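PDB 6LRF: Alr4995 protein from Nostoc sp., which is a bifunctional enzyme pairing arginine dihydrolase with ornithine cyclodeaminase activity, consistent with carrying arginine through ornithine to proline. Local coordinates for residues Glu39-Leu44 / Lys263-Arg268; Gly568-Gly573 / Ile592-Ala597; Val335-His340 / Glu344-Leu349. All coordinates share one frame; numbering follows the deposited sequence.

All three contacts set a helix against a strand or the turn beside one, each in a different part of the chain. Contacts 1 and 2 fall on opposite sides of the chain's centre, about 35 Å apart between nearest atoms. Contact 1, in the GME domain, is wholly buried: leucine packing, with a water at an indole. Contact 2, in the Rossmann domain, is smaller and purely apolar across the gap, with a serine N-cap at the start of its helix. Contact 3, nearest the chain's centre, runs from a buried aliphatic end to H340, an exposed residue; its one direct hydrogen bond, H340 to E344, belongs to the helix itself.

Contact 1. Residues Glu39-Leu44 / Lys263-Arg268; sequences EQWQGL and KCLTLR
L44 of helix 34-49 meets L265 in the turn leading into strand 267-268, inside the GME domain, whose relatives share the alpha/beta-propeller fold. That strand is an outermost one, within this chain, of a small sheet in which it runs antiparallel to strand 6-9. More than 200 residues lie between the two segments.

The main packing is aliphatic. L44 has CG anti to the backbone N (chi1 177°), which carries its isobutyl group out from the helix to the turn. Its CD2 then sits 3.9 Å from L265 CB and equally 3.9 Å from L265 CD1, the two side chains crossing at a slant. The same methyl lies 4.3 Å from T266 CG2, a looser touch. M9 of strand 6-9 packs on both W41 and L44, and F255 on both W41 and L265, closing the cluster from the sheet and from helix 253-256.

The aromatic part is lighter. L265 CD2 comes up to the edge of the indole, near its plane, 4.4 Å from W41 CD1, while Y45 stacks on the ring.

No direct hydrogen bond joins the segments. Whether a water bridges them through L265 O is doubtful, but that water lies in the indole plane and accepts from W41 NE1 at 3.2 Å.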
ATOM      1  N   GLU B  39      40.238 -32.721  24.881  1.00 47.69           N
ATOM      2  CA  GLU B  39      41.391 -31.856  24.712  1.00 49.15           C
ATOM      3  C   GLU B  39      41.106 -30.425  25.156  1.00 46.44           C
ATOM      4  O   GLU B  39      41.935 -29.801  25.817  1.00 47.62           O
ATOM      5  CB  GLU B  39      41.842 -31.875  23.251  1.00 56.53           C
ATOM      6  CG  GLU B  39      43.030 -30.985  22.942  1.00 64.17           C
ATOM      7  CD  GLU B  39      43.761 -31.423  21.686  1.00 77.57           C
ATOM      8  OE1 GLU B  39      43.085 -31.850  20.720  1.00 78.52           O
ATOM      9  OE2 GLU B  39      45.009 -31.345  21.668  1.00 81.75           O
ATOM     10  N   GLN B  40      39.939 -29.906  24.781  1.00 50.03           N
ATOM     11  CA  GLN B  40      39.560 -28.536  25.139  1.00 50.19           C
ATOM     12  C   GLN B  40      39.243 -28.427  26.633  1.00 43.04           C
ATOM     13  O   GLN B  40      39.642 -27.456  27.290  1.00 43.12           O
ATOM     14  CB  GLN B  40      38.359 -28.071  24.314  1.00 42.51           C
ATOM     15  CG  GLN B  40      38.641 -27.835  22.837  1.00 44.50           C
ATOM     16  CD  GLN B  40      37.370 -27.500  22.061  1.00 50.17           C
ATOM     17  OE1 GLN B  40      36.264 -27.708  22.551  1.00 48.61           O
ATOM     18  NE2 GLN B  40      37.526 -26.982  20.847  1.00 51.80           N
ATOM     19  N   TRP B  41      38.527 -29.425  27.153  1.00 39.61           N
ATOM     20  CA  TRP B  41      38.216 -29.498  28.577  1.00 43.92           C
ATOM     21  C   TRP B  41      39.491 -29.472  29.410  1.00 48.23           C
ATOM     22  O   TRP B  41      39.601 -28.696  30.365  1.00 46.11           O
ATOM     23  CB  TRP B  41      37.411 -30.760  28.900  1.00 42.53           C
ATOM     24  CG  TRP B  41      36.892 -30.783  30.315  1.00 43.77           C
ATOM     25  CD1 TRP B  41      35.688 -30.312  30.753  1.00 44.68           C
ATOM     26  CD2 TRP B  41      37.566 -31.291  31.472  1.00 45.32           C
ATOM     27  NE1 TRP B  41      35.568 -30.498  32.110  1.00 39.76           N
ATOM     28  CE2 TRP B  41      36.706 -31.100  32.576  1.00 42.15           C
ATOM     29  CE3 TRP B  41      38.816 -31.887  31.686  1.00 51.02           C
ATOM     30  CZ2 TRP B  41      37.052 -31.486  33.875  1.00 41.71           C
ATOM     31  CZ3 TRP B  41      39.161 -32.271  32.982  1.00 47.06           C
ATOM     32  CH2 TRP B  41      38.278 -32.067  34.058  1.00 44.44           C
ATOM     33  N   GLN B  42      40.457 -30.315  29.036  1.00 49.28           N
ATOM     34  CA  GLN B  42      41.733 -30.387  29.744  1.00 45.91           C
ATOM     35  C   GLN B  42      42.419 -29.028  29.755  1.00 44.19           C
ATOM     36  O   GLN B  42      43.002 -28.630  30.759  1.00 47.17           O
ATOM     37  CB  GLN B  42      42.647 -31.446  29.112  1.00 47.32           C
ATOM     38  CG  GLN B  42      42.233 -32.878  29.425  1.00 47.50           C
ATOM     39  CD  GLN B  42      42.543 -33.278  30.859  1.00 47.60           C
ATOM     40  OE1 GLN B  42      43.436 -32.710  31.497  1.00 48.89           O
ATOM     41  NE2 GLN B  42      41.809 -34.268  31.372  1.00 43.40           N
ATOM     42  N   GLY B  43      42.333 -28.313  28.642  1.00 42.50           N
ATOM     43  CA  GLY B  43      42.903 -26.980  28.567  1.00 49.93           C
ATOM     44  C   GLY B  43      42.351 -26.057  29.639  1.00 45.81           C
ATOM     45  O   GLY B  43      43.106 -25.353  30.318  1.00 47.43           O
ATOM     46  N   LEU B  44      41.027 -26.065  29.787  1.00 48.82           N
ATOM     47  CA  LEU B  44      40.354 -25.292  30.836  1.00 47.26           C
ATOM     48  C   LEU B  44      40.772 -25.774  32.226  1.00 44.85           C
ATOM     49  O   LEU B  44      41.183 -24.987  33.095  1.00 44.93           O
ATOM     50  CB  LEU B  44      38.836 -25.398  30.679  1.00 42.63           C
ATOM     51  CG  LEU B  44      38.020 -24.701  31.763  1.00 40.64           C
ATOM     52  CD1 LEU B  44      38.408 -23.230  31.841  1.00 36.66           C
ATOM     53  CD2 LEU B  44      36.538 -24.868  31.467  1.00 40.71           C
ATOM     54  N   LYS B 263      32.380 -20.799  31.907  1.00 29.64           N
ATOM     55  CA  LYS B 263      31.644 -20.650  33.157  1.00 27.95           C
ATOM     56  C   LYS B 263      30.673 -21.824  33.384  1.00 35.35           C
ATOM     57  O   LYS B 263      30.488 -22.260  34.521  1.00 32.72           O
ATOM     58  CB  LYS B 263      30.894 -19.309  33.162  1.00 35.85           C
ATOM     59  CG  LYS B 263      30.065 -19.000  34.413  1.00 33.06           C
ATOM     60  CD  LYS B 263      30.932 -18.626  35.615  1.00 35.14           C
ATOM     61  CE  LYS B 263      30.204 -17.649  36.542  1.00 31.12           C
ATOM     62  NZ  LYS B 263      30.449 -16.234  36.150  1.00 30.93           N
ATOM     63  N   CYS B 264      30.070 -22.341  32.308  1.00 27.80           N
ATOM     64  CA  CYS B 264      29.116 -23.448  32.410  1.00 24.10           C
ATOM     65  C   CYS B 264      29.783 -24.720  32.907  1.00 29.36           C
ATOM     66  O   CYS B 264      29.150 -25.542  33.565  1.00 26.05           O
ATOM     67  CB  CYS B 264      28.452 -23.734  31.056  1.00 31.83           C
ATOM     68  SG  CYS B 264      27.110 -22.611  30.609  1.00 40.45           S
ATOM     69  N   LEU B 265      31.064 -24.872  32.573  1.00 31.19           N
ATOM     70  CA  LEU B 265      31.820 -26.080  32.888  1.00 33.50           C
ATOM     71  C   LEU B 265      32.373 -26.081  34.323  1.00 33.31           C
ATOM     72  O   LEU B 265      32.989 -27.058  34.753  1.00 33.64           O
ATOM     73  CB  LEU B 265      32.961 -26.242  31.875  1.00 31.87           C
ATOM     74  CG  LEU B 265      32.491 -26.677  30.479  1.00 31.76           C
ATOM     75  CD1 LEU B 265      33.616 -26.563  29.444  1.00 34.22           C
ATOM     76  CD2 LEU B 265      31.925 -28.093  30.528  1.00 28.67           C
ATOM     77  N   THR B 266      32.128 -24.992  35.053  1.00 29.57           N
ATOM     78  CA  THR B 266      32.672 -24.787  36.393  1.00 30.00           C
ATOM     79  C   THR B 266      31.594 -24.363  37.393  1.00 30.60           C
ATOM     80  O   THR B 266      30.600 -23.733  37.032  1.00 26.88           O
ATOM     81  CB  THR B 266      33.783 -23.687  36.422  1.00 27.89           C
ATOM     82  OG1 THR B 266      33.188 -22.387  36.250  1.00 36.99           O
ATOM     83  CG2 THR B 266      34.844 -23.917  35.346  1.00 31.78           C
ATOM     84  N   LEU B 267      31.815 -24.688  38.660  1.00 30.16           N
ATOM     85  CA  LEU B 267      30.999 -24.159  39.741  1.00 23.67           C
ATOM     86  C   LEU B 267      31.924 -23.739  40.881  1.00 29.34           C
ATOM     87  O   LEU B 267      32.692 -24.555  41.396  1.00 25.52           O
ATOM     88  CB  LEU B 267      29.984 -25.200  40.204  1.00 22.57           C
ATOM     89  CG  LEU B 267      29.094 -24.825  41.385  1.00 21.52           C
ATOM     90  CD1 LEU B 267      28.199 -23.640  41.054  1.00 24.64           C
ATOM     91  CD2 LEU B 267      28.271 -26.017  41.802  1.00 25.25           C
ATOM     92  N   ARG B 268      31.882 -22.466  41.257  1.00 21.33           N
ATOM     93  CA  ARG B 268      32.669 -22.006  42.395  1.00 28.09           C
ATOM     94  C   ARG B 268      32.008 -22.454  43.701  1.00 29.25           C
ATOM     95  O   ARG B 268      30.889 -22.044  44.011  1.00 27.02           O
ATOM     96  CB  ARG B 268      32.827 -20.486  42.360  1.00 26.76           C
ATOM     97  CG  ARG B 268      33.520 -19.902  43.580  1.00 28.09           C
ATOM     98  CD  ARG B 268      34.150 -18.547  43.276  1.00 31.16           C
ATOM     99  NE  ARG B 268      34.738 -17.948  44.477  1.00 35.48           N
ATOM    100  CZ  ARG B 268      35.668 -16.998  44.453  1.00 35.06           C
ATOM    101  NH1 ARG B 268      36.117 -16.547  43.290  1.00 35.50           N
ATOM    102  NH2 ARG B 268      36.157 -16.512  45.587  1.00 35.10           N
TER
HETATM  103  O   HOH W   1      33.212 -29.323  33.869  1.00 31.51           O

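Contact 2. Residues Gly568-Gly573 / Ile592-Ala597; sequences GSIAKG and IPFVLA
I570, in the first turn of helix 570-575, packs onto F594 and L596 of strand 594-597, the outermost strand within this chain of the parallel Rossmann sheet. The close part of the contact gathers on one methyl. I570 CD1 lies 4.1 Å from L596 CD1, the two side chains reaching for each other tip to tip, and 4.2 Å from F594 CE2, which it approaches obliquely. F594 and L596 are alternate residues of the strand and so turn to the same side of it, toward the helix. The phenyl group takes a chi1 of 58°, with CG lodged between the backbone N and the carbonyl carbon, and from there CE2 reaches the isoleucine. M584 of helix 583-589 packs on both I570 and F594, while I531 and A527 of helix 524-536 touch I570 and L596 respectively, so this apolar patch is shared among several helices. Further along segment 592-597, buried A597 packs on I600 of the second subunit.

Away from that point the segments draw apart: the closest CA pair, I570 and F594, is 10.9 Å apart. K572 stretches its chain into solvent, P593 is exposed, and F594 itself is only partly covered. Polar groups at the helix start are met by S569 and by D608. G568 leaves helix 554-567 with positive phi, and S569 then N-caps the next helix, its OG accepting from K572 N at 3.1 Å and nearly straight (162°). D608 OD1 takes the N-H of I570.

No hydrogen bond ties helix to strand here; the contact probably rests on dispersion and exclusion of water, while the S569 cap marks where the helix begins.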
ATOM      1  N   GLY B 568       8.428  20.670  35.133  1.00 25.71           N
ATOM      2  CA  GLY B 568       7.996  21.946  34.576  1.00 23.49           C
ATOM      3  C   GLY B 568       8.501  22.231  33.173  1.00 25.68           C
ATOM      4  O   GLY B 568       8.005  23.128  32.511  1.00 29.53           O
ATOM      5  N   SER B 569       9.504  21.479  32.731  1.00 25.41           N
ATOM      6  CA  SER B 569       9.997  21.565  31.363  1.00 24.25           C
ATOM      7  C   SER B 569      10.912  20.391  31.089  1.00 28.55           C
ATOM      8  O   SER B 569      11.441  19.776  32.017  1.00 23.56           O
ATOM      9  CB  SER B 569      10.752  22.876  31.106  1.00 30.41           C
ATOM     10  OG  SER B 569      12.045  22.839  31.700  1.00 28.89           O
ATOM     11  N   ILE B 570      11.094  20.090  29.810  1.00 21.50           N
ATOM     12  CA  ILE B 570      12.082  19.113  29.393  1.00 28.89           C
ATOM     13  C   ILE B 570      13.482  19.495  29.899  1.00 28.41           C
ATOM     14  O   ILE B 570      14.234  18.633  30.344  1.00 23.06           O
ATOM     15  CB  ILE B 570      12.102  18.968  27.858  1.00 24.74           C
ATOM     16  CG1 ILE B 570      10.788  18.344  27.375  1.00 26.76           C
ATOM     17  CG2 ILE B 570      13.278  18.111  27.406  1.00 23.86           C
ATOM     18  CD1 ILE B 570      10.626  18.378  25.853  1.00 28.46           C
ATOM     19  N   ALA B 571      13.819  20.782  29.841  1.00 26.58           N
ATOM     20  CA  ALA B 571      15.161  21.227  30.212  1.00 27.99           C
ATOM     21  C   ALA B 571      15.460  20.959  31.690  1.00 32.67           C
ATOM     22  O   ALA B 571      16.576  20.567  32.041  1.00 31.65           O
ATOM     23  CB  ALA B 571      15.338  22.693  29.901  1.00 22.41           C
ATOM     24  N   LYS B 572      14.463  21.168  32.545  1.00 29.58           N
ATOM     25  CA  LYS B 572      14.612  20.889  33.969  1.00 30.99           C
ATOM     26  C   LYS B 572      14.669  19.385  34.229  1.00 32.25           C
ATOM     27  O   LYS B 572      15.327  18.934  35.166  1.00 30.59           O
ATOM     28  CB  LYS B 572      13.482  21.553  34.761  1.00 31.45           C
ATOM     29  CG  LYS B 572      13.656  23.072  34.813  1.00 35.01           C
ATOM     30  CD  LYS B 572      12.697  23.770  35.756  1.00 42.43           C
ATOM     31  CE  LYS B 572      12.998  25.271  35.797  1.00 51.65           C
ATOM     32  NZ  LYS B 572      11.923  26.059  36.479  1.00 47.82           N
ATOM     33  N   GLY B 573      14.006  18.608  33.380  1.00 30.25           N
ATOM     34  CA  GLY B 573      14.104  17.156  33.441  1.00 28.58           C
ATOM     35  C   GLY B 573      15.512  16.667  33.138  1.00 31.99           C
ATOM     36  O   GLY B 573      15.977  15.689  33.708  1.00 28.57           O
ATOM     37  N   ILE B 592      20.434  23.284  21.093  1.00 31.22           N
ATOM     38  CA  ILE B 592      19.728  23.325  19.817  1.00 27.93           C
ATOM     39  C   ILE B 592      18.288  23.712  20.117  1.00 29.72           C
ATOM     40  O   ILE B 592      17.620  23.044  20.922  1.00 27.69           O
ATOM     41  CB  ILE B 592      19.785  21.961  19.113  1.00 25.92           C
ATOM     42  CG1 ILE B 592      21.229  21.452  19.077  1.00 27.16           C
ATOM     43  CG2 ILE B 592      19.200  22.038  17.723  1.00 26.27           C
ATOM     44  CD1 ILE B 592      22.157  22.361  18.272  1.00 31.72           C
ATOM     45  N   PRO B 593      17.808  24.815  19.525  1.00 25.04           N
ATOM     46  CA  PRO B 593      16.428  25.228  19.806  1.00 28.15           C
ATOM     47  C   PRO B 593      15.435  24.207  19.254  1.00 24.97           C
ATOM     48  O   PRO B 593      15.706  23.595  18.222  1.00 24.85           O
ATOM     49  CB  PRO B 593      16.295  26.565  19.071  1.00 30.74           C
ATOM     50  CG  PRO B 593      17.691  26.982  18.745  1.00 36.19           C
ATOM     51  CD  PRO B 593      18.489  25.736  18.603  1.00 29.70           C
ATOM     52  N   PHE B 594      14.314  24.001  19.928  1.00 23.02           N
ATOM     53  CA  PHE B 594      13.301  23.126  19.369  1.00 20.17           C
ATOM     54  C   PHE B 594      11.958  23.768  19.583  1.00 24.95           C
ATOM     55  O   PHE B 594      11.799  24.579  20.487  1.00 25.73           O
ATOM     56  CB  PHE B 594      13.358  21.716  19.974  1.00 23.61           C
ATOM     57  CG  PHE B 594      13.193  21.676  21.468  1.00 28.40           C
ATOM     58  CD1 PHE B 594      14.307  21.682  22.304  1.00 27.35           C
ATOM     59  CD2 PHE B 594      11.931  21.615  22.040  1.00 24.61           C
ATOM     60  CE1 PHE B 594      14.152  21.646  23.679  1.00 28.59           C
ATOM     61  CE2 PHE B 594      11.770  21.572  23.409  1.00 26.84           C
ATOM     62  CZ  PHE B 594      12.882  21.589  24.233  1.00 27.93           C
ATOM     63  N   VAL B 595      11.009  23.446  18.713  1.00 23.77           N
ATOM     64  CA  VAL B 595       9.640  23.907  18.888  1.00 22.36           C
ATOM     65  C   VAL B 595       8.723  22.705  18.770  1.00 21.16           C
ATOM     66  O   VAL B 595       8.799  21.931  17.796  1.00 21.30           O
ATOM     67  CB  VAL B 595       9.234  24.979  17.848  1.00 25.87           C
ATOM     68  CG1 VAL B 595       7.780  25.422  18.063  1.00 19.76           C
ATOM     69  CG2 VAL B 595      10.181  26.177  17.900  1.00 31.10           C
ATOM     70  N   LEU B 596       7.877  22.524  19.775  1.00 21.34           N
ATOM     71  CA  LEU B 596       6.852  21.495  19.715  1.00 19.73           C
ATOM     72  C   LEU B 596       5.496  22.157  19.465  1.00 19.59           C
ATOM     73  O   LEU B 596       4.965  22.837  20.333  1.00 19.79           O
ATOM     74  CB  LEU B 596       6.833  20.676  21.006  1.00 17.87           C
ATOM     75  CG  LEU B 596       8.195  20.105  21.433  1.00 22.02           C
ATOM     76  CD1 LEU B 596       8.085  19.376  22.754  1.00 22.77           C
ATOM     77  CD2 LEU B 596       8.766  19.175  20.377  1.00 18.48           C
ATOM     78  N   ALA B 597       4.959  21.985  18.263  1.00 17.88           N
ATOM     79  CA  ALA B 597       3.640  22.539  17.939  1.00 21.27           C
ATOM     80  C   ALA B 597       2.575  21.586  18.402  1.00 19.69           C
ATOM     81  O   ALA B 597       2.654  20.390  18.112  1.00 20.56           O
ATOM     82  CB  ALA B 597       3.498  22.784  16.460  1.00 22.39           C
TER

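Contact 3. Residues Val335-His340 / Glu344-Leu349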
ATOM      1  N   VAL B 335      -0.837 -15.032  40.583  1.00 26.00           N
ATOM      2  CA  VAL B 335       0.012 -14.224  39.717  1.00 21.88           C
ATOM      3  C   VAL B 335       1.273 -13.841  40.479  1.00 23.94           C
ATOM      4  O   VAL B 335       1.181 -13.421  41.627  1.00 24.44           O
ATOM      5  CB  VAL B 335      -0.701 -12.936  39.260  1.00 25.44           C
ATOM      6  CG1 VAL B 335       0.154 -12.188  38.251  1.00 26.19           C
ATOM      7  CG2 VAL B 335      -2.078 -13.252  38.686  1.00 26.01           C
ATOM      8  N   SER B 336       2.439 -13.994  39.858  1.00 20.51           N
ATOM      9  CA  SER B 336       3.682 -13.511  40.464  1.00 23.97           C
ATOM     10  C   SER B 336       4.344 -12.483  39.572  1.00 23.45           C
ATOM     11  O   SER B 336       4.251 -12.558  38.341  1.00 20.31           O
ATOM     12  CB  SER B 336       4.665 -14.664  40.729  1.00 24.69           C
ATOM     13  OG  SER B 336       4.095 -15.641  41.581  1.00 30.13           O
ATOM     14  N   ALA B 337       5.025 -11.537  40.208  1.00 18.70           N
ATOM     15  CA  ALA B 337       5.772 -10.493  39.521  1.00 21.16           C
ATOM     16  C   ALA B 337       7.124 -10.293  40.204  1.00 20.66           C
ATOM     17  O   ALA B 337       7.253 -10.547  41.396  1.00 25.09           O
ATOM     18  CB  ALA B 337       4.978  -9.188  39.517  1.00 19.79           C
ATOM     19  N   PRO B 338       8.136  -9.842  39.455  1.00 18.83           N
ATOM     20  CA  PRO B 338       9.479  -9.692  40.026  1.00 19.94           C
ATOM     21  C   PRO B 338       9.621  -8.451  40.924  1.00 28.12           C
ATOM     22  O   PRO B 338      10.597  -8.330  41.678  1.00 27.04           O
ATOM     23  CB  PRO B 338      10.366  -9.576  38.781  1.00 22.95           C
ATOM     24  CG  PRO B 338       9.432  -8.945  37.732  1.00 22.65           C
ATOM     25  CD  PRO B 338       8.111  -9.587  37.997  1.00 22.46           C
ATOM     26  N   SER B 339       8.663  -7.534  40.836  1.00 26.62           N
ATOM     27  CA  SER B 339       8.696  -6.292  41.608  1.00 25.02           C
ATOM     28  C   SER B 339       7.297  -5.714  41.686  1.00 28.51           C
ATOM     29  O   SER B 339       6.395  -6.149  40.952  1.00 22.37           O
ATOM     30  CB  SER B 339       9.621  -5.270  40.965  1.00 24.61           C
ATOM     31  OG  SER B 339       8.979  -4.712  39.831  1.00 29.29           O
ATOM     32  N   HIS B 340       7.116  -4.717  42.546  1.00 28.55           N
ATOM     33  CA  HIS B 340       5.816  -4.075  42.688  1.00 27.21           C
ATOM     34  C   HIS B 340       5.416  -3.359  41.410  1.00 26.33           C
ATOM     35  O   HIS B 340       4.250  -3.393  40.995  1.00 27.24           O
ATOM     36  CB  HIS B 340       5.807  -3.081  43.853  1.00 31.76           C
ATOM     37  CG  HIS B 340       4.432  -2.597  44.208  1.00 34.85           C
ATOM     38  ND1 HIS B 340       3.377  -3.459  44.434  1.00 39.83           N
ATOM     39  CD2 HIS B 340       3.936  -1.347  44.369  1.00 36.39           C
ATOM     40  CE1 HIS B 340       2.292  -2.761  44.721  1.00 38.37           C
ATOM     41  NE2 HIS B 340       2.604  -1.477  44.686  1.00 35.83           N
ATOM     42  N   GLU B 344       1.969  -4.014  39.361  1.00 21.74           N
ATOM     43  CA  GLU B 344       0.976  -2.979  39.078  1.00 22.47           C
ATOM     44  C   GLU B 344       0.602  -2.950  37.603  1.00 23.96           C
ATOM     45  O   GLU B 344      -0.565  -2.744  37.235  1.00 25.02           O
ATOM     46  CB  GLU B 344       1.503  -1.612  39.485  1.00 27.18           C
ATOM     47  CG  GLU B 344       1.705  -1.443  40.971  1.00 31.52           C
ATOM     48  CD  GLU B 344       2.177  -0.047  41.315  1.00 36.27           C
ATOM     49  OE1 GLU B 344       3.310   0.325  40.918  1.00 33.67           O
ATOM     50  OE2 GLU B 344       1.391   0.683  41.956  1.00 36.71           O
ATOM     51  N   GLU B 345       1.595  -3.145  36.755  1.00 21.38           N
ATOM     52  CA  GLU B 345       1.347  -3.160  35.329  1.00 24.03           C
ATOM     53  C   GLU B 345       0.418  -4.337  34.961  1.00 25.50           C
ATOM     54  O   GLU B 345      -0.542  -4.179  34.192  1.00 22.88           O
ATOM     55  CB  GLU B 345       2.666  -3.237  34.577  1.00 23.41           C
ATOM     56  CG  GLU B 345       2.544  -3.008  33.088  1.00 35.51           C
ATOM     57  CD  GLU B 345       2.837  -1.568  32.673  1.00 49.72           C
ATOM     58  OE1 GLU B 345       3.769  -0.940  33.249  1.00 49.81           O
ATOM     59  OE2 GLU B 345       2.132  -1.073  31.760  1.00 47.33           O
ATOM     60  N   ILE B 346       0.691  -5.503  35.540  1.00 22.92           N
ATOM     61  CA  ILE B 346      -0.114  -6.698  35.309  1.00 18.47           C
ATOM     62  C   ILE B 346      -1.537  -6.533  35.816  1.00 21.22           C
ATOM     63  O   ILE B 346      -2.497  -6.806  35.098  1.00 23.07           O
ATOM     64  CB  ILE B 346       0.524  -7.940  35.982  1.00 21.50           C
ATOM     65  CG1 ILE B 346       1.842  -8.318  35.290  1.00 24.71           C
ATOM     66  CG2 ILE B 346      -0.444  -9.118  35.997  1.00 20.71           C
ATOM     67  CD1 ILE B 346       2.733  -9.236  36.124  1.00 22.88           C
ATOM     68  N   ILE B 347      -1.677  -6.095  37.058  1.00 22.65           N
ATOM     69  CA  ILE B 347      -2.996  -5.936  37.655  1.00 22.42           C
ATOM     70  C   ILE B 347      -3.829  -4.894  36.886  1.00 22.11           C
ATOM     71  O   ILE B 347      -5.041  -5.070  36.715  1.00 24.11           O
ATOM     72  CB  ILE B 347      -2.872  -5.555  39.140  1.00 21.99           C
ATOM     73  CG1 ILE B 347      -2.146  -6.674  39.893  1.00 28.23           C
ATOM     74  CG2 ILE B 347      -4.245  -5.305  39.760  1.00 19.95           C
ATOM     75  CD1 ILE B 347      -2.817  -8.020  39.764  1.00 27.89           C
ATOM     76  N   SER B 348      -3.180  -3.841  36.386  1.00 19.59           N
ATOM     77  CA  SER B 348      -3.877  -2.853  35.564  1.00 21.90           C
ATOM     78  C   SER B 348      -4.471  -3.496  34.314  1.00 24.00           C
ATOM     79  O   SER B 348      -5.596  -3.199  33.932  1.00 26.10           O
ATOM     80  CB  SER B 348      -2.941  -1.711  35.155  1.00 25.37           C
ATOM     81  OG  SER B 348      -2.583  -0.932  36.283  1.00 29.42           O
ATOM     82  N   LEU B 349      -3.723  -4.389  33.683  1.00 22.93           N
ATOM     83  CA  LEU B 349      -4.234  -5.076  32.507  1.00 24.53           C
ATOM     84  C   LEU B 349      -5.377  -6.039  32.895  1.00 29.52           C
ATOM     85  O   LEU B 349      -6.423  -6.087  32.233  1.00 29.47           O
ATOM     86  CB  LEU B 349      -3.094  -5.809  31.788  1.00 26.89           C
ATOM     87  CG  LEU B 349      -1.996  -4.890  31.221  1.00 29.79           C
ATOM     88  CD1 LEU B 349      -0.714  -5.656  30.866  1.00 28.28           C
ATOM     89  CD2 LEU B 349      -2.496  -4.111  29.999  1.00 30.06           C
TER
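H340 holds its ring with CG anti to the backbone N (chi1 -169°), and E344, one helical turn later, has CG anti to its carbonyl carbon (chi1 -66°) with the chain extended beyond. Those settings lay the glutamate over one face of the imidazole. E344 CG forms a CH-pi contact 4.0 Å from the ring centroid of H340, and the carboxylate continues across toward the rim, stacked with its plane 21° from the ring's; E344 CD is 3.7 Å from H340 NE2. Both ring nitrogens hydrogen-bond to other acidic residues, ND1 to E284 and NE2 to D436, which should fix the ring's rotation.

Hydrogen bonds of the helix itself follow on from this turn. E344 N donates to H340 O at 2.9 Å; the N-cap is S339, bonded through OG to V342 N. At the carbonyl end of the same residue, E344 O is gripped twice, by S348 N at 3.0 Å and by the side-chain donor S348 OG at 2.9 Å, arriving from opposite faces of the carbonyl plane.

Deeper in, the contact turns aliphatic. I346 puts CG2 3.9 Å from V335 CG1, the side chains sliding past each other, and CD1 4.1 Å from A337 CB.

Two residues separate strand 329-337 from helix 340-352, a beta-alpha unit of the LOR/SDH-like region; the axes of segments 335-337 and 344-349 pass 9.3 Å apart, roughly antiparallel. The strand lies between strands 280-292 and 313-320, I288 and I307 pack on V335, and helices 299-310 and 554-567 both touch helix 340-352 at E345.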